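Local coordinates for protein putative Acetyltransferase (Pyrococcus horikoshii, PDB 3DDD) that binds coenzyme A and, as a member of the GNAT acetyltransferase family, probably transfers an acyl group to a substrate not yet identified, at residues A[165-169]-A[170-174]; A[189-192]-A[193-197]. All coordinates share one frame; numbering follows the deposited sequence. Where two conformers were deposited one is given.

Contact 1: residues A[165-169]-A[170-174]; sequences NKIPN and WVKEI
Pro-168 and Trp-170 pack side by side where helix 169-179 begins, and the oxygen of Pro-168 accepts bonds from the turn that follows. The apolar contacts come first. The pyrrolidine ring lies beside the indole, both side chains pointing the same way, with Pro-168 CG 3.4 Å from Trp-170 NE1. The indole is brought there by a chi1 of 67°, which sets Trp-170 CG between its own backbone N and carbonyl carbon. Val-171 touches the same proline from within the helix, its CG2 3.6 Å from Pro-168 CG, and also lies over one face of the indole, toward the rim. Ile-167 CG2 touches two side chains of the first turn, Lys-172 CG at 3.7 Å and Val-171 CG1 at 3.8 Å; its side chain crosses each at about a right angle.

The hydrogen bonds belong to the backbone. Pro-168 O takes Lys-172 N at 3.2 Å in the carbonyl plane, with a nearly straight N-H angle of 164°, and Val-171 N adds a weak bond to the same oxygen. Glu-173 N makes the next i to i+4 bond, to Asn-169 O at 2.9 Å, somewhat tilted from the carbonyl plane.

Val-171 and Trp-170 reach Cys-199, so the first turn packs against strand 196-200. This is the N-terminal start of helix 169-179, with proline at the N-cap, where its missing N-H costs the helix no bond.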
loop_
_atom_site.group_PDB
_atom_site.type_symbol
_atom_site.label_atom_id
_atom_site.label_comp_id
_atom_site.label_asym_id
_atom_site.label_seq_id
_atom_site.Cartn_x
_atom_site.Cartn_y
_atom_site.Cartn_z
ATOM N N ASN A 165 -14.990 -9.998 -14.186
ATOM C CA ASN A 165 -14.650 -10.922 -13.093
ATOM C C ASN A 165 -13.232 -11.558 -13.200
ATOM O O ASN A 165 -12.729 -12.107 -12.218
ATOM C CB ASN A 165 -15.739 -12.006 -12.934
ATOM C CG ASN A 165 -17.090 -11.451 -12.403
ATOM O OD1 ASN A 165 -17.151 -10.459 -11.667
ATOM N ND2 ASN A 165 -18.169 -12.128 -12.765
ATOM N N LYS A 166 -12.598 -11.475 -14.375
ATOM C CA LYS A 166 -11.236 -11.978 -14.588
ATOM C C LYS A 166 -10.408 -10.821 -15.146
ATOM O O LYS A 166 -10.913 -10.017 -15.923
ATOM C CB LYS A 166 -11.210 -13.142 -15.604
ATOM C CG LYS A 166 -11.694 -14.516 -15.082
ATOM N N ILE A 167 -9.137 -10.755 -14.746
ATOM C CA ILE A 167 -8.250 -9.732 -15.212
ATOM C C ILE A 167 -7.873 -10.057 -16.657
ATOM O O ILE A 167 -7.343 -11.130 -16.895
ATOM C CB ILE A 167 -6.962 -9.670 -14.371
ATOM C CG1 ILE A 167 -7.295 -9.421 -12.895
ATOM C CG2 ILE A 167 -6.058 -8.578 -14.920
ATOM C CD1 ILE A 167 -6.131 -9.390 -11.979
ATOM N N PRO A 168 -8.183 -9.161 -17.623
ATOM C CA PRO A 168 -7.686 -9.379 -18.992
ATOM C C PRO A 168 -6.226 -9.009 -19.190
ATOM O O PRO A 168 -5.665 -8.215 -18.426
ATOM C CB PRO A 168 -8.555 -8.458 -19.858
ATOM C CG PRO A 168 -9.117 -7.434 -18.942
ATOM C CD PRO A 168 -9.037 -7.967 -17.521
ATOM N N ASN A 169 -5.639 -9.545 -20.251
ATOM C CA ASN A 169 -4.235 -9.322 -20.529
ATOM C C ASN A 169 -3.914 -7.856 -20.757
ATOM O O ASN A 169 -2.842 -7.423 -20.382
ATOM C CB ASN A 169 -3.746 -10.176 -21.713
ATOM C CG ASN A 169 -3.553 -11.650 -21.344
ATOM O OD1 ASN A 169 -3.164 -11.990 -20.221
ATOM N ND2 ASN A 169 -3.801 -12.532 -22.304
ATOM N N TRP A 170 -4.818 -7.097 -21.378
ATOM C CA TRP A 170 -4.544 -5.682 -21.642
ATOM C C TRP A 170 -4.482 -4.883 -20.341
ATOM O O TRP A 170 -3.839 -3.834 -20.300
ATOM C CB TRP A 170 -5.558 -5.046 -22.621
ATOM C CG TRP A 170 -6.953 -4.937 -22.106
ATOM C CD1 TRP A 170 -7.984 -5.822 -22.323
ATOM C CD2 TRP A 170 -7.498 -3.888 -21.295
ATOM N NE1 TRP A 170 -9.123 -5.397 -21.691
ATOM C CE2 TRP A 170 -8.857 -4.219 -21.043
ATOM C CE3 TRP A 170 -6.971 -2.706 -20.738
ATOM C CZ2 TRP A 170 -9.697 -3.400 -20.285
ATOM C CZ3 TRP A 170 -7.800 -1.899 -19.968
ATOM C CH2 TRP A 170 -9.154 -2.249 -19.749
ATOM N N VAL A 171 -5.168 -5.350 -19.295
ATOM C CA VAL A 171 -5.093 -4.711 -17.978
ATOM C C VAL A 171 -3.744 -5.016 -17.358
ATOM O O VAL A 171 -3.089 -4.133 -16.814
ATOM C CB VAL A 171 -6.271 -5.149 -17.019
ATOM C CG1 VAL A 171 -5.948 -4.855 -15.542
ATOM C CG2 VAL A 171 -7.607 -4.494 -17.450
ATOM N N LYS A 172 -3.314 -6.266 -17.465
ATOM C CA LYS A 172 -1.997 -6.661 -16.998
ATOM C C LYS A 172 -0.912 -5.827 -17.670
ATOM O O LYS A 172 0.021 -5.391 -17.016
ATOM C CB LYS A 172 -1.746 -8.153 -17.243
ATOM C CG LYS A 172 -2.748 -9.076 -16.552
ATOM C CD LYS A 172 -2.513 -10.575 -16.827
ATOM C CE LYS A 172 -3.423 -11.391 -15.914
ATOM N NZ LYS A 172 -3.669 -12.759 -16.414
ATOM N N GLU A 173 -1.052 -5.590 -18.969
ATOM C CA GLU A 173 -0.078 -4.801 -19.737
ATOM C C GLU A 173 -0.061 -3.319 -19.372
ATOM O O GLU A 173 0.992 -2.743 -19.179
ATOM C CB GLU A 173 -0.323 -4.976 -21.239
ATOM C CG GLU A 173 0.288 -6.274 -21.794
ATOM C CD GLU A 173 -0.456 -6.836 -22.999
ATOM O OE1 GLU A 173 -0.947 -6.036 -23.841
ATOM O OE2 GLU A 173 -0.529 -8.097 -23.118
ATOM N N ILE A 174 -1.228 -2.696 -19.277
ATOM C CA ILE A 174 -1.291 -1.278 -18.885
ATOM C C ILE A 174 -0.848 -1.048 -17.425
ATOM O O ILE A 174 -0.257 -0.022 -17.118
ATOM C CB ILE A 174 -2.684 -0.644 -19.208
ATOM C CG1 ILE A 174 -2.534 0.871 -19.349
ATOM C CG2 ILE A 174 -3.765 -1.065 -18.165
ATOM C CD1 ILE A 174 -3.842 1.589 -19.667
#

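Contact 2: residues A[189-192]-A[193-197]; sequences AYMR and RGARL. With EDO (1,2-ethanediol), chain D.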
loop_
_atom_site.group_PDB
_atom_site.type_symbol
_atom_site.label_atom_id
_atom_site.label_comp_id
_atom_site.label_asym_id
_atom_site.label_seq_id
_atom_site.Cartn_x
_atom_site.Cartn_y
_atom_site.Cartn_z
ATOM N N ALA A 189 -5.821 -10.985 -5.272
ATOM C CA ALA A 189 -6.118 -11.243 -3.855
ATOM C C ALA A 189 -7.271 -10.381 -3.372
ATOM O O ALA A 189 -8.170 -10.859 -2.690
ATOM C CB ALA A 189 -4.836 -11.023 -2.969
ATOM N N TYR A 190 -7.261 -9.112 -3.762
ATOM C CA TYR A 190 -8.369 -8.202 -3.502
ATOM C C TYR A 190 -9.679 -8.603 -4.176
ATOM O O TYR A 190 -10.759 -8.481 -3.588
ATOM C CB TYR A 190 -8.000 -6.773 -3.907
ATOM C CG TYR A 190 -7.215 -6.060 -2.844
ATOM C CD1 TYR A 190 -7.859 -5.448 -1.782
ATOM C CD2 TYR A 190 -5.831 -6.013 -2.891
ATOM C CE1 TYR A 190 -7.153 -4.805 -0.784
ATOM C CE2 TYR A 190 -5.099 -5.371 -1.913
ATOM C CZ TYR A 190 -5.762 -4.766 -0.855
ATOM O OH TYR A 190 -5.040 -4.132 0.116
HETATM N N MSE A 191 -9.585 -9.061 -5.410
HETATM C CA MSE A 191 -10.737 -9.532 -6.134
HETATM C C MSE A 191 -11.296 -10.809 -5.515
HETATM O O MSE A 191 -12.517 -11.010 -5.545
HETATM C CB MSE A 191 -10.426 -9.704 -7.611
HETATM C CG MSE A 191 -10.247 -8.402 -8.343
HETATM SE SE MSE A 191 -9.454 -8.586 -10.125
HETATM C CE MSE A 191 -10.973 -9.518 -10.968
ATOM N N ARG A 192 -10.463 -11.657 -4.911
ATOM C CA ARG A 192 -11.047 -12.790 -4.135
ATOM C C ARG A 192 -11.937 -12.319 -2.974
ATOM O O ARG A 192 -12.853 -13.050 -2.565
ATOM C CB ARG A 192 -9.984 -13.759 -3.643
ATOM C CG ARG A 192 -9.336 -14.566 -4.802
ATOM C CD ARG A 192 -8.511 -15.745 -4.296
ATOM N NE ARG A 192 -7.276 -15.297 -3.656
ATOM C CZ ARG A 192 -6.183 -14.984 -4.341
ATOM N NH1 ARG A 192 -6.195 -15.073 -5.662
ATOM N NH2 ARG A 192 -5.089 -14.559 -3.719
ATOM N N ARG A 193 -11.704 -11.097 -2.467
ATOM C CA ARG A 193 -12.487 -10.569 -1.358
ATOM C C ARG A 193 -13.573 -9.593 -1.752
ATOM O O ARG A 193 -14.111 -8.917 -0.898
ATOM C CB ARG A 193 -11.600 -9.861 -0.360
ATOM C CG ARG A 193 -10.376 -10.582 -0.044
ATOM C CD ARG A 193 -10.427 -11.254 1.273
ATOM N NE ARG A 193 -9.185 -12.000 1.419
ATOM C CZ ARG A 193 -8.821 -12.644 2.514
ATOM N NH1 ARG A 193 -9.578 -12.600 3.618
ATOM N NH2 ARG A 193 -7.672 -13.313 2.497
ATOM N N GLY A 194 -13.850 -9.472 -3.035
ATOM C CA GLY A 194 -15.009 -8.734 -3.482
ATOM C C GLY A 194 -14.697 -7.452 -4.207
ATOM O O GLY A 194 -15.617 -6.788 -4.679
ATOM N N ALA A 195 -13.412 -7.110 -4.309
ATOM C CA ALA A 195 -12.985 -5.912 -5.017
ATOM C C ALA A 195 -13.446 -6.018 -6.457
ATOM O O ALA A 195 -13.444 -7.101 -7.018
ATOM C CB ALA A 195 -11.465 -5.746 -4.945
ATOM N N ARG A 196 -13.856 -4.892 -7.045
ATOM C CA ARG A 196 -14.457 -4.879 -8.368
ATOM C C ARG A 196 -13.491 -4.273 -9.354
ATOM O O ARG A 196 -12.966 -3.205 -9.092
ATOM C CB ARG A 196 -15.691 -4.019 -8.359
ATOM C CG ARG A 196 -16.795 -4.452 -7.344
ATOM C CD ARG A 196 -17.755 -3.252 -7.169
ATOM N NE ARG A 196 -18.958 -3.500 -6.376
ATOM C CZ ARG A 196 -20.023 -4.139 -6.822
ATOM N NH1 ARG A 196 -20.051 -4.635 -8.053
ATOM N NH2 ARG A 196 -21.057 -4.287 -6.020
ATOM N N LEU A 197 -13.282 -4.932 -10.499
ATOM C CA LEU A 197 -12.399 -4.407 -11.525
ATOM C C LEU A 197 -13.240 -3.703 -12.612
ATOM O O LEU A 197 -14.023 -4.326 -13.344
ATOM C CB LEU A 197 -11.509 -5.519 -12.078
ATOM C CG LEU A 197 -10.541 -5.167 -13.210
ATOM C CD1 LEU A 197 -9.428 -4.231 -12.745
ATOM C CD2 LEU A 197 -9.995 -6.439 -13.813
HETATM C C1 EDO D . -16.035 -3.883 -2.877
HETATM O O1 EDO D . -15.370 -4.460 -1.766
HETATM C C2 EDO D . -17.186 -3.072 -2.296
HETATM O O2 EDO D . -17.924 -2.506 -3.380
HETATM O O HOH W 1 -7.905 -12.815 -0.738
#
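Tyr-190 O is the acceptor on which helix 184-192 closes. Ala-195 N reaches it at 3.1 Å and Arg-193 N at 3.0 Å, from opposite faces of the carbonyl plane, so two donors hold one oxygen. Beside this pair, Gly-194 N donates to Met-191 O at 3.2 Å, well above that carbonyl's plane although the N-H points almost straight at the oxygen (162°). The bonds from Ala-195 N and Gly-194 N form a Schellman motif. Gly-194, with its positive phi of 112°, is the C-prime residue; a CB at these backbone angles would jam against the carbonyl of Arg-193.

Apolar contacts join the departing chain to the last helical turn: Ala-195 CB, directed toward the helix, lies 3.8 Å from Tyr-190 CB. Further along, Leu-197 CB lies 4.2 Å from the selenium of Met-191, a selenomethionine whose chain bends at its last torsion (chi3 68°).

A water links the backbone of Ala-189 to the side chain of Arg-193: it donates to Ala-189 O and accepts from Arg-193 NE at 2.6 Å. Arg-196 makes a weak bond through NE to the O2 of an ethanediol, probably from the crystallisation liquor.

Helix 47-60 covers the arginine side of the turn, where Arg-192 and Arg-193 both form salt bridges with Glu-59, and Arg-193 also with Glu-55, which would offset the like charges of the two arginines. Tyr-190, for its part, meets the ring of Tyr-209 edge-to-face. Beyond the turn, strand 196-200 runs between strands 161-164 and 204-209, with backbone hydrogen bonds joining Leu-197 to Val-164 and Arg-196 to Val-208.

How the contacts relate
Contact 1 precedes contact 2 along the chain, and their centres lie 14 Å apart on the same side of the chain's centre. The first opens helix 169-179; the second ends helix 184-192, the next helix, and leads into strand 196-200. They touch directly: Ile-167 CG1 packs 3.6 Å from the selenium of Met-191, and Pro-168 CD approaches Leu-197 CD2 at 4.1 Å. The loop after strand 161-164 therefore packs against the end of helix 184-192 and the strand that follows. Together they illustrate how a helix start and a helix end pack against each other beside strand 196-200, away from the coenzyme A pocket.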